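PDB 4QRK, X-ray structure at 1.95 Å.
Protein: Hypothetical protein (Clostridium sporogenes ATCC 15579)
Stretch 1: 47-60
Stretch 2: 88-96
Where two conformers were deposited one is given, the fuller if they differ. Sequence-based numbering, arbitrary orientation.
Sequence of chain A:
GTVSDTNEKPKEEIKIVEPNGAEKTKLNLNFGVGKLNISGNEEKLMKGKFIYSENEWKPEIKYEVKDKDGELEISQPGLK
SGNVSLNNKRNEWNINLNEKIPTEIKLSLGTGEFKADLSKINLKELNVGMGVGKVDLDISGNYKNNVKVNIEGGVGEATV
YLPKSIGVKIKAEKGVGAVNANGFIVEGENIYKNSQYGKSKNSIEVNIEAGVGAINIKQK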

# COMPACT_ATOMS: atom_id res chain seq x y z
N LYS A 47 7.00 12.99 -3.48
CA LYS A 47 7.95 13.08 -4.57
C LYS A 47 7.97 11.72 -5.20
O LYS A 47 7.97 10.69 -4.51
CB LYS A 47 9.34 13.46 -4.06
CG LYS A 47 10.41 13.42 -5.15
CD LYS A 47 11.81 13.72 -4.66
CE LYS A 47 12.42 12.57 -3.85
NZ LYS A 47 12.50 12.88 -2.36
N GLY A 48 7.98 11.68 -6.51
CA GLY A 48 8.04 10.41 -7.18
C GLY A 48 8.93 10.42 -8.38
O GLY A 48 9.05 11.44 -9.07
N LYS A 49 9.58 9.29 -8.63
CA LYS A 49 10.28 9.04 -9.88
C LYS A 49 9.59 7.90 -10.65
O LYS A 49 9.38 6.81 -10.11
CB LYS A 49 11.74 8.66 -9.59
CG LYS A 49 12.57 8.52 -10.87
CD LYS A 49 13.97 8.03 -10.56
CE LYS A 49 14.81 7.91 -11.82
NZ LYS A 49 16.16 7.34 -11.54
N PHE A 50 9.25 8.17 -11.90
CA PHE A 50 8.43 7.28 -12.70
C PHE A 50 9.25 6.91 -13.90
O PHE A 50 9.84 7.79 -14.56
CB PHE A 50 7.13 8.00 -13.11
CG PHE A 50 6.37 8.50 -11.94
CD1 PHE A 50 5.43 7.70 -11.33
CD2 PHE A 50 6.66 9.72 -11.38
CE1 PHE A 50 4.72 8.14 -10.23
CE2 PHE A 50 5.98 10.17 -10.29
CZ PHE A 50 4.99 9.35 -9.69
N ILE A 51 9.34 5.60 -14.13
CA ILE A 51 10.09 5.05 -15.27
C ILE A 51 9.16 4.19 -16.09
O ILE A 51 8.48 3.30 -15.57
CB ILE A 51 11.26 4.24 -14.81
CG1 ILE A 51 12.19 5.14 -14.00
CG2 ILE A 51 12.04 3.67 -16.00
CD1 ILE A 51 13.27 4.32 -13.27
N TYR A 52 9.06 4.49 -17.38
CA TYR A 52 8.09 3.78 -18.22
C TYR A 52 8.62 3.64 -19.64
O TYR A 52 9.14 4.60 -20.19
CB TYR A 52 6.67 4.44 -18.15
CG TYR A 52 6.60 5.90 -18.54
CD1 TYR A 52 6.84 6.91 -17.63
CD2 TYR A 52 6.27 6.26 -19.84
CE1 TYR A 52 6.80 8.25 -18.02
CE2 TYR A 52 6.21 7.59 -20.23
CZ TYR A 52 6.47 8.57 -19.30
OH TYR A 52 6.41 9.88 -19.69
N SER A 53 8.53 2.44 -20.22
CA SER A 53 9.10 2.20 -21.53
C SER A 53 8.10 2.39 -22.67
O SER A 53 8.48 2.47 -23.83
CB SER A 53 9.65 0.79 -21.58
OG SER A 53 8.64 -0.12 -21.30
N GLU A 54 6.82 2.46 -22.34
CA GLU A 54 5.77 2.60 -23.33
C GLU A 54 5.12 3.94 -23.07
O GLU A 54 4.68 4.21 -21.95
CB GLU A 54 4.73 1.48 -23.18
CG GLU A 54 5.31 0.11 -23.03
CD GLU A 54 6.31 -0.21 -24.13
OE1 GLU A 54 5.96 -0.12 -25.32
OE2 GLU A 54 7.47 -0.53 -23.80
N ASN A 55 5.04 4.77 -24.11
CA ASN A 55 4.48 6.11 -23.96
C ASN A 55 3.06 6.08 -23.46
O ASN A 55 2.64 6.97 -22.75
CB ASN A 55 4.60 6.92 -25.27
CG ASN A 55 6.02 7.29 -25.57
OD1 ASN A 55 6.85 7.39 -24.66
ND2 ASN A 55 6.33 7.47 -26.84
N GLU A 56 2.33 5.04 -23.81
CA GLU A 56 0.96 4.89 -23.34
C GLU A 56 0.85 4.70 -21.82
O GLU A 56 -0.23 4.79 -21.27
CB GLU A 56 0.31 3.68 -24.02
CG GLU A 56 0.67 3.53 -25.50
CD GLU A 56 1.85 2.60 -25.72
OE1 GLU A 56 1.72 1.41 -25.38
OE2 GLU A 56 2.90 3.07 -26.22
N TRP A 57 1.95 4.39 -21.15
CA TRP A 57 1.90 4.15 -19.70
C TRP A 57 2.20 5.41 -18.88
O TRP A 57 2.17 5.37 -17.64
CB TRP A 57 2.89 3.06 -19.32
CG TRP A 57 2.54 1.70 -19.83
CD1 TRP A 57 1.36 1.30 -20.40
CD2 TRP A 57 3.39 0.53 -19.80
NE1 TRP A 57 1.42 -0.06 -20.70
CE2 TRP A 57 2.65 -0.54 -20.34
CE3 TRP A 57 4.69 0.30 -19.36
CZ2 TRP A 57 3.18 -1.82 -20.44
CZ3 TRP A 57 5.21 -0.99 -19.45
CH2 TRP A 57 4.46 -2.02 -20.00
N LYS A 58 2.44 6.52 -19.58
CA LYS A 58 2.77 7.82 -18.98
C LYS A 58 1.84 8.08 -17.84
O LYS A 58 0.62 8.12 -18.03
CB LYS A 58 2.61 8.94 -20.01
CG LYS A 58 3.07 10.30 -19.48
CD LYS A 58 2.89 11.48 -20.49
CE LYS A 58 2.91 12.82 -19.75
NZ LYS A 58 4.24 13.17 -19.20
N PRO A 59 2.38 8.25 -16.62
CA PRO A 59 1.46 8.42 -15.50
C PRO A 59 0.73 9.76 -15.58
O PRO A 59 1.28 10.77 -16.06
CB PRO A 59 2.38 8.41 -14.26
CG PRO A 59 3.73 8.17 -14.72
CD PRO A 59 3.79 8.33 -16.22
N GLU A 60 -0.51 9.74 -15.12
CA GLU A 60 -1.37 10.95 -15.06
C GLU A 60 -1.55 11.35 -13.57
O GLU A 60 -2.03 10.56 -12.73
CB GLU A 60 -2.75 10.66 -15.71
CG GLU A 60 -2.75 10.08 -17.17
CD GLU A 60 -3.96 9.15 -17.52
OE1 GLU A 60 -4.08 8.04 -16.95
OE2 GLU A 60 -4.78 9.49 -18.39
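Stretch 2 (88-96) NKRNEWNIN

How does stretch 2 approach stretch 1? It enters as a loop at Asn88, which stays clear of the contact, and extends into a strand from Asn91 that runs on past Asn96. This strand runs antiparallel to strand 47-52, with 169° between their directions and 4.7 Å between their axes at closest approach. The pairing begins opposite Ser53 and runs to Lys47 within these stretches, and the two stretches together bury 917 Å².

What holds the loop end in place? Lys89 points its CA-to-CB bond toward stretch 1 and lays its chain beside Trp57, with CD 3.7 Å from Trp57 CH2, while its CE comes 3.5 Å from Glu54 CD. Arg90 is hydrogen-bonded twice to Ser53: its N donates to Ser53 OG at 2.9 Å, and its O accepts from Ser53 N, also at 2.9 Å. The same Arg90 O lies at the ring edge of Trp57, 3.5 Å from CZ3. The side chain, its CA-to-CB bond sideways, carries its guanidinium past Ile51, where Arg90 NH2 is 3.5 Å from Ile51 CD1 and Ile51 CG2 lies over one face of the group.

How do Asn91, Glu92 and Trp93 fit? Successive residues of an extended strand point to opposite faces, so Asn91, Trp93 and Ile95 share one face with Tyr52 and Phe50, and Glu92, Asn94 and Asn96 the other with Ile51, Lys49 and Lys47. Asn91 forms a non-hydrogen-bonded pair with Tyr52, their CA atoms 4.4 Å apart; its CB is 3.6 Å from Trp57 CE3. A water donates to Asn91 OD1 and Trp57 O and accepts from Trp93 NE1. Glu92 pairs with Ile51, and both of their backbone hydrogen bonds, Ile51 N to Glu92 O and Glu92 N to Ile51 O, measure 2.8 Å. Trp93 offers its ring face to the edge of Phe50: CD1 of Phe50 is 3.4 Å from CD1 of Trp93, the planes are at 73°, and Pro59 CG also lies 4.0 Å from Trp93 NE1.

What pairs with the last three residues of stretch 2? Asn94 pairs with Lys49, whose N and O are hydrogen-bonded to Asn94 O and Asn94 N, each at 2.9 Å. Ile95 then sits across from Gly48, CA to CA 4.3 Å. Gly48 has no side chain, and an ideal CB there would clash with Phe50 CZ at 2.7 Å. Asn96 faces Lys47: Asn96 N reaches Lys47 O at 2.7 Å, Lys47 N reaches Asn96 O at 2.9 Å, and a weak hydrogen bond runs from Lys47 NZ to Asn96 OD1 at 3.0 Å.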

# COMPACT_ATOMS: atom_id res chain seq x y z
N ASN A 88 11.19 -7.17 -21.56
CA ASN A 88 11.92 -6.00 -22.03
C ASN A 88 11.11 -4.71 -21.95
O ASN A 88 11.47 -3.72 -22.57
CB ASN A 88 12.44 -6.22 -23.45
CG ASN A 88 13.29 -7.47 -23.57
OD1 ASN A 88 14.19 -7.70 -22.76
ND2 ASN A 88 12.99 -8.30 -24.57
N LYS A 89 10.01 -4.72 -21.19
CA LYS A 89 9.30 -3.48 -20.93
C LYS A 89 9.55 -3.14 -19.47
O LYS A 89 10.00 -3.97 -18.70
CB LYS A 89 7.80 -3.62 -21.22
CG LYS A 89 7.49 -3.95 -22.67
CD LYS A 89 6.04 -3.68 -22.96
CE LYS A 89 5.72 -3.68 -24.45
NZ LYS A 89 6.00 -4.96 -25.09
N ARG A 90 9.28 -1.89 -19.10
CA ARG A 90 9.53 -1.40 -17.76
C ARG A 90 8.46 -0.41 -17.37
O ARG A 90 8.12 0.49 -18.15
CB ARG A 90 10.85 -0.64 -17.69
CG ARG A 90 11.90 -1.36 -16.94
CD ARG A 90 13.09 -0.47 -16.74
NE ARG A 90 13.25 -0.12 -15.34
CZ ARG A 90 14.20 0.70 -14.89
NH1 ARG A 90 15.08 1.24 -15.72
NH2 ARG A 90 14.28 0.96 -13.60
N ASN A 91 7.94 -0.58 -16.17
CA ASN A 91 7.03 0.38 -15.57
C ASN A 91 7.23 0.38 -14.08
O ASN A 91 6.83 -0.55 -13.36
CB ASN A 91 5.57 0.05 -15.88
CG ASN A 91 4.66 1.22 -15.56
OD1 ASN A 91 4.82 2.31 -16.11
ND2 ASN A 91 3.69 1.01 -14.68
N GLU A 92 7.83 1.45 -13.59
CA GLU A 92 8.21 1.53 -12.19
C GLU A 92 7.87 2.91 -11.61
O GLU A 92 8.18 3.94 -12.20
CB GLU A 92 9.71 1.22 -12.03
CG GLU A 92 10.23 1.11 -10.59
CD GLU A 92 11.76 0.92 -10.52
OE1 GLU A 92 12.21 -0.24 -10.64
OE2 GLU A 92 12.51 1.91 -10.39
N TRP A 93 7.21 2.89 -10.44
CA TRP A 93 6.89 4.08 -9.71
C TRP A 93 7.56 4.00 -8.34
O TRP A 93 7.35 3.05 -7.55
CB TRP A 93 5.37 4.24 -9.50
CG TRP A 93 4.53 4.44 -10.73
CD1 TRP A 93 4.91 4.41 -12.05
CD2 TRP A 93 3.12 4.66 -10.72
NE1 TRP A 93 3.81 4.61 -12.86
CE2 TRP A 93 2.70 4.74 -12.07
CE3 TRP A 93 2.17 4.79 -9.70
CZ2 TRP A 93 1.36 4.97 -12.42
CZ3 TRP A 93 0.85 4.99 -10.05
CH2 TRP A 93 0.46 5.08 -11.40
N ASN A 94 8.37 4.99 -8.05
CA ASN A 94 9.06 5.04 -6.76
C ASN A 94 8.65 6.31 -6.07
O ASN A 94 8.99 7.38 -6.53
CB ASN A 94 10.56 5.03 -7.00
CG ASN A 94 11.00 3.83 -7.78
OD1 ASN A 94 10.96 2.73 -7.27
ND2 ASN A 94 11.36 4.02 -9.04
N ILE A 95 7.88 6.17 -5.00
CA ILE A 95 7.21 7.29 -4.37
C ILE A 95 7.70 7.54 -2.94
O ILE A 95 7.78 6.59 -2.15
CB ILE A 95 5.68 7.03 -4.36
CG1 ILE A 95 5.17 7.03 -5.83
CG2 ILE A 95 4.94 8.07 -3.51
CD1 ILE A 95 3.73 6.62 -5.95
N ASN A 96 8.06 8.79 -2.63
CA ASN A 96 8.40 9.17 -1.26
C ASN A 96 7.28 10.04 -0.71
O ASN A 96 6.85 11.01 -1.37
CB ASN A 96 9.73 9.98 -1.11
CG ASN A 96 10.97 9.30 -1.66
OD1 ASN A 96 11.85 10.00 -2.20
ND2 ASN A 96 11.09 8.00 -1.52
O HOH W 1 3.36 4.47 -15.59